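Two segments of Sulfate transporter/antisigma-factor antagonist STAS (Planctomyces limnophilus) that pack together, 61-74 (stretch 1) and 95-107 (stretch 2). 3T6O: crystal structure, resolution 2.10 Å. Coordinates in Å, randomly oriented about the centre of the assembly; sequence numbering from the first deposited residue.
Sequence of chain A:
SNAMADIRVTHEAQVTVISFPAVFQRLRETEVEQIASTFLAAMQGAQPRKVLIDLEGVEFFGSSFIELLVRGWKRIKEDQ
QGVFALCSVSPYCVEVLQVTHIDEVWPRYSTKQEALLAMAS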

# COMPACT_ATOMS: atom_id res chain seq x y z
N PHE A 61 7.84 13.21 -11.63
CA PHE A 61 7.43 12.43 -10.46
C PHE A 61 6.99 11.03 -10.87
O PHE A 61 6.88 10.72 -12.06
CB PHE A 61 6.34 13.16 -9.67
CG PHE A 61 5.10 13.45 -10.45
CD1 PHE A 61 4.15 12.46 -10.67
CD2 PHE A 61 4.84 14.71 -10.90
CE1 PHE A 61 3.00 12.73 -11.35
CE2 PHE A 61 3.68 15.00 -11.56
CZ PHE A 61 2.75 14.01 -11.80
N GLY A 62 6.83 10.16 -9.86
CA GLY A 62 6.42 8.78 -10.05
C GLY A 62 5.54 8.30 -8.92
O GLY A 62 4.70 9.04 -8.42
N SER A 63 5.73 7.05 -8.50
CA SER A 63 4.81 6.42 -7.58
C SER A 63 4.78 7.08 -6.22
O SER A 63 3.71 7.17 -5.63
CB SER A 63 5.11 4.94 -7.42
OG SER A 63 6.47 4.77 -7.06
N SER A 64 5.93 7.52 -5.71
CA SER A 64 5.97 8.06 -4.34
C SER A 64 5.11 9.31 -4.23
O SER A 64 4.37 9.48 -3.29
CB SER A 64 7.38 8.51 -3.95
OG SER A 64 8.25 7.46 -4.00
N PHE A 65 5.22 10.18 -5.23
CA PHE A 65 4.46 11.40 -5.21
C PHE A 65 2.99 11.15 -5.50
O PHE A 65 2.14 11.76 -4.86
CB PHE A 65 5.03 12.39 -6.19
CG PHE A 65 4.32 13.72 -6.20
CD1 PHE A 65 4.30 14.53 -5.07
CD2 PHE A 65 3.65 14.15 -7.32
CE1 PHE A 65 3.64 15.78 -5.11
CE2 PHE A 65 3.00 15.38 -7.37
CZ PHE A 65 3.01 16.20 -6.25
N ILE A 66 2.68 10.25 -6.42
CA ILE A 66 1.28 9.95 -6.69
C ILE A 66 0.63 9.38 -5.43
O ILE A 66 -0.51 9.70 -5.14
CB ILE A 66 1.09 8.99 -7.88
CG1 ILE A 66 1.51 9.68 -9.18
CG2 ILE A 66 -0.39 8.59 -8.01
CD1 ILE A 66 1.28 8.79 -10.42
N GLU A 67 1.37 8.53 -4.73
CA GLU A 67 0.92 7.98 -3.47
C GLU A 67 0.61 9.08 -2.43
O GLU A 67 -0.43 9.03 -1.77
CB GLU A 67 1.97 7.04 -2.87
CG GLU A 67 1.98 5.69 -3.47
CD GLU A 67 3.15 4.82 -2.96
OE1 GLU A 67 3.86 5.24 -1.98
OE2 GLU A 67 3.32 3.73 -3.56
N LEU A 68 1.49 10.05 -2.30
CA LEU A 68 1.18 11.19 -1.39
C LEU A 68 -0.10 11.90 -1.79
O LEU A 68 -0.93 12.19 -0.95
CB LEU A 68 2.30 12.22 -1.37
CG LEU A 68 2.14 13.39 -0.36
CD1 LEU A 68 1.93 12.91 1.09
CD2 LEU A 68 3.37 14.27 -0.47
N LEU A 69 -0.24 12.21 -3.07
CA LEU A 69 -1.43 12.91 -3.57
C LEU A 69 -2.73 12.15 -3.21
O LEU A 69 -3.76 12.75 -2.80
CB LEU A 69 -1.31 13.17 -5.05
CG LEU A 69 -0.31 14.21 -5.64
CD1 LEU A 69 -0.56 14.42 -7.14
CD2 LEU A 69 -0.38 15.53 -4.96
N VAL A 70 -2.65 10.82 -3.28
CA VAL A 70 -3.79 9.93 -2.99
C VAL A 70 -4.13 10.04 -1.50
O VAL A 70 -5.28 10.07 -1.13
CB VAL A 70 -3.50 8.50 -3.46
CG1 VAL A 70 -4.48 7.48 -2.89
CG2 VAL A 70 -3.50 8.42 -5.05
N ARG A 71 -3.11 10.16 -0.66
CA ARG A 71 -3.34 10.36 0.77
C ARG A 71 -4.06 11.65 1.04
O ARG A 71 -4.93 11.72 1.92
CB ARG A 71 -2.04 10.30 1.59
CG ARG A 71 -1.35 8.98 1.54
CD ARG A 71 0.02 9.06 2.24
NE ARG A 71 -0.16 9.22 3.66
CZ ARG A 71 0.77 9.59 4.53
NH1 ARG A 71 2.00 9.88 4.13
NH2 ARG A 71 0.46 9.64 5.83
N GLY A 72 -3.67 12.70 0.34
CA GLY A 72 -4.33 14.00 0.45
C GLY A 72 -5.76 13.88 -0.03
O GLY A 72 -6.70 14.28 0.66
N TRP A 73 -5.93 13.30 -1.20
CA TRP A 73 -7.25 13.16 -1.77
C TRP A 73 -8.21 12.38 -0.87
O TRP A 73 -9.37 12.78 -0.73
CB TRP A 73 -7.16 12.55 -3.19
CG TRP A 73 -8.46 12.07 -3.74
CD1 TRP A 73 -9.51 12.82 -4.20
CD2 TRP A 73 -8.83 10.72 -3.90
NE1 TRP A 73 -10.52 12.01 -4.63
CE2 TRP A 73 -10.14 10.70 -4.44
CE3 TRP A 73 -8.22 9.50 -3.58
CZ2 TRP A 73 -10.83 9.52 -4.69
CZ3 TRP A 73 -8.90 8.32 -3.83
CH2 TRP A 73 -10.19 8.33 -4.39
N LYS A 74 -7.73 11.29 -0.24
CA LYS A 74 -8.58 10.48 0.66
C LYS A 74 -9.08 11.28 1.87
O LYS A 74 -10.16 11.01 2.43
CB LYS A 74 -7.83 9.22 1.15
CG LYS A 74 -7.62 8.16 0.09
CD LYS A 74 -6.96 6.90 0.63
CE LYS A 74 -6.59 5.98 -0.53
NZ LYS A 74 -5.85 4.72 -0.20
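Stretch 2 95-107: EVLQVTHIDEVWP

How does stretch 2 run along stretch 1? The register climbs in the same order on both sides: Gly62 lies nearest Val96, Ile66 nearest Leu97, Val70 nearest Ile102 and Trp73 nearest Trp106, so the two segments run in the same general direction. Stretch 1 is a helix from Ser63 onward, with Gly62 at its N-cap position. Stretch 2 is less regular: it enters on the tail of a helix that begins earlier in the chain, passes through a type I turn from Leu97 to Thr100, then a 3-10 segment from Ile102 to Val105, before reaching Trp106.

What does Trp106, the residue with the most covered surface, rest on? Its CA-to-CB bond points sideways, but the end of the indole comes nearer the helix. The ring presents its edge to the face of Trp73, with NE1 of Trp106 3.3 Å from CG of Trp73; the five-membered rings have centroids 4.6 Å apart and planes at 67°. Farther along the indole, CH2 of Trp106 lies 3.8 Å from CB of Leu69 and 4.0 Å from CG2 of Val70, four and three residues before Trp73.

What else does Trp73 hold? Ile102 places its CD1 over the six-membered ring, 4.1 Å from the centroid in a CH-pi contact, while Val105 CG2 approaches Trp73 CZ2 at 3.8 Å. The 3-10 segment thus brings two aliphatic side chains to the same indole.

How is the beginning of the contact filled? Ile66 points toward stretch 2, and its CD1 lies 4.2 Å from Leu97 CD2 and 4.1 Å from Thr100 CG2. Before the helix, Phe61 CZ meets Leu97 CG at 3.9 Å, at the ring edge, and Phe61 O sits 3.4 Å from Val96 CG1. No hydrogen bond crosses between the stretches; the contact is mainly apolar packing.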

# COMPACT_ATOMS: atom_id res chain seq x y z
N GLU A 95 2.26 12.15 -19.07
CA GLU A 95 2.56 10.78 -19.56
C GLU A 95 2.67 9.81 -18.39
O GLU A 95 2.25 8.64 -18.49
CB GLU A 95 3.86 10.74 -20.36
CG GLU A 95 3.68 10.79 -21.91
CD GLU A 95 3.95 9.44 -22.62
OE1 GLU A 95 3.04 8.57 -22.70
OE2 GLU A 95 5.07 9.23 -23.16
N VAL A 96 3.19 10.31 -17.27
CA VAL A 96 3.32 9.51 -16.09
C VAL A 96 1.94 9.34 -15.45
O VAL A 96 1.56 8.25 -15.08
CB VAL A 96 4.30 10.09 -15.12
CG1 VAL A 96 4.30 9.28 -13.81
CG2 VAL A 96 5.69 10.17 -15.72
N LEU A 97 1.18 10.42 -15.35
CA LEU A 97 -0.20 10.30 -14.87
C LEU A 97 -1.06 9.34 -15.68
O LEU A 97 -1.99 8.75 -15.15
CB LEU A 97 -0.88 11.68 -14.85
CG LEU A 97 -0.40 12.56 -13.68
CD1 LEU A 97 -0.93 13.93 -13.77
CD2 LEU A 97 -0.79 11.95 -12.34
N GLN A 98 -0.81 9.24 -16.97
CA GLN A 98 -1.55 8.33 -17.83
C GLN A 98 -1.33 6.84 -17.45
O GLN A 98 -2.09 6.00 -17.90
CB GLN A 98 -1.18 8.56 -19.30
CG GLN A 98 -1.83 9.81 -19.92
CD GLN A 98 -1.29 10.17 -21.29
OE1 GLN A 98 -1.69 11.19 -21.87
NE2 GLN A 98 -0.38 9.35 -21.82
N VAL A 99 -0.30 6.54 -16.65
CA VAL A 99 -0.03 5.15 -16.18
C VAL A 99 -1.03 4.78 -15.10
O VAL A 99 -1.38 3.63 -14.95
CB VAL A 99 1.42 5.04 -15.64
CG1 VAL A 99 1.71 3.64 -15.06
CG2 VAL A 99 2.39 5.38 -16.73
N THR A 100 -1.48 5.78 -14.33
CA THR A 100 -2.38 5.53 -13.21
C THR A 100 -3.78 5.91 -13.59
O THR A 100 -4.01 6.72 -14.47
CB THR A 100 -2.02 6.35 -11.98
OG1 THR A 100 -2.77 5.85 -10.85
CG2 THR A 100 -2.33 7.81 -12.20
N HIS A 101 -4.75 5.37 -12.87
CA HIS A 101 -6.12 5.63 -13.25
C HIS A 101 -6.76 6.61 -12.29
O HIS A 101 -7.80 7.16 -12.61
CB HIS A 101 -6.88 4.33 -13.27
CG HIS A 101 -6.31 3.32 -14.22
ND1 HIS A 101 -6.59 3.35 -15.57
CD2 HIS A 101 -5.50 2.26 -14.01
CE1 HIS A 101 -5.96 2.35 -16.16
NE2 HIS A 101 -5.30 1.67 -15.24
N ILE A 102 -6.14 6.84 -11.13
CA ILE A 102 -6.76 7.66 -10.09
C ILE A 102 -7.03 9.14 -10.52
O ILE A 102 -8.02 9.74 -10.11
CB ILE A 102 -5.97 7.62 -8.74
CG1 ILE A 102 -6.79 8.26 -7.64
CG2 ILE A 102 -4.64 8.29 -8.81
CD1 ILE A 102 -8.16 7.59 -7.45
N ASP A 103 -6.17 9.70 -11.35
CA ASP A 103 -6.35 11.08 -11.75
C ASP A 103 -7.57 11.30 -12.64
O ASP A 103 -7.94 12.44 -12.89
CB ASP A 103 -5.09 11.60 -12.45
CG ASP A 103 -4.82 10.90 -13.74
OD1 ASP A 103 -4.87 9.67 -13.77
OD2 ASP A 103 -4.59 11.60 -14.75
N GLU A 104 -8.22 10.22 -13.08
CA GLU A 104 -9.49 10.36 -13.75
C GLU A 104 -10.53 10.94 -12.83
O GLU A 104 -11.54 11.41 -13.31
CB GLU A 104 -9.99 9.01 -14.26
CG GLU A 104 -9.13 8.38 -15.36
CD GLU A 104 -9.32 9.07 -16.69
OE1 GLU A 104 -10.44 8.97 -17.25
OE2 GLU A 104 -8.36 9.71 -17.16
N VAL A 105 -10.30 10.94 -11.52
CA VAL A 105 -11.21 11.63 -10.62
C VAL A 105 -10.68 12.99 -10.15
O VAL A 105 -11.28 13.64 -9.34
CB VAL A 105 -11.62 10.70 -9.42
CG1 VAL A 105 -11.88 9.28 -9.91
CG2 VAL A 105 -10.59 10.67 -8.34
N TRP A 106 -9.52 13.41 -10.65
CA TRP A 106 -8.97 14.73 -10.30
C TRP A 106 -9.06 15.62 -11.57
O TRP A 106 -8.40 15.34 -12.59
CB TRP A 106 -7.52 14.59 -9.89
CG TRP A 106 -7.25 13.70 -8.75
CD1 TRP A 106 -8.12 13.33 -7.76
CD2 TRP A 106 -6.02 13.10 -8.43
NE1 TRP A 106 -7.50 12.52 -6.85
CE2 TRP A 106 -6.19 12.37 -7.24
CE3 TRP A 106 -4.77 13.10 -9.05
CZ2 TRP A 106 -5.18 11.63 -6.68
CZ3 TRP A 106 -3.76 12.39 -8.49
CH2 TRP A 106 -3.96 11.65 -7.31
N PRO A 107 -9.96 16.61 -11.56
CA PRO A 107 -10.00 17.47 -12.75
C PRO A 107 -8.65 18.12 -12.95
O PRO A 107 -8.01 18.53 -11.97
CB PRO A 107 -11.06 18.49 -12.41
CG PRO A 107 -11.45 18.25 -11.02
CD PRO A 107 -11.02 16.94 -10.61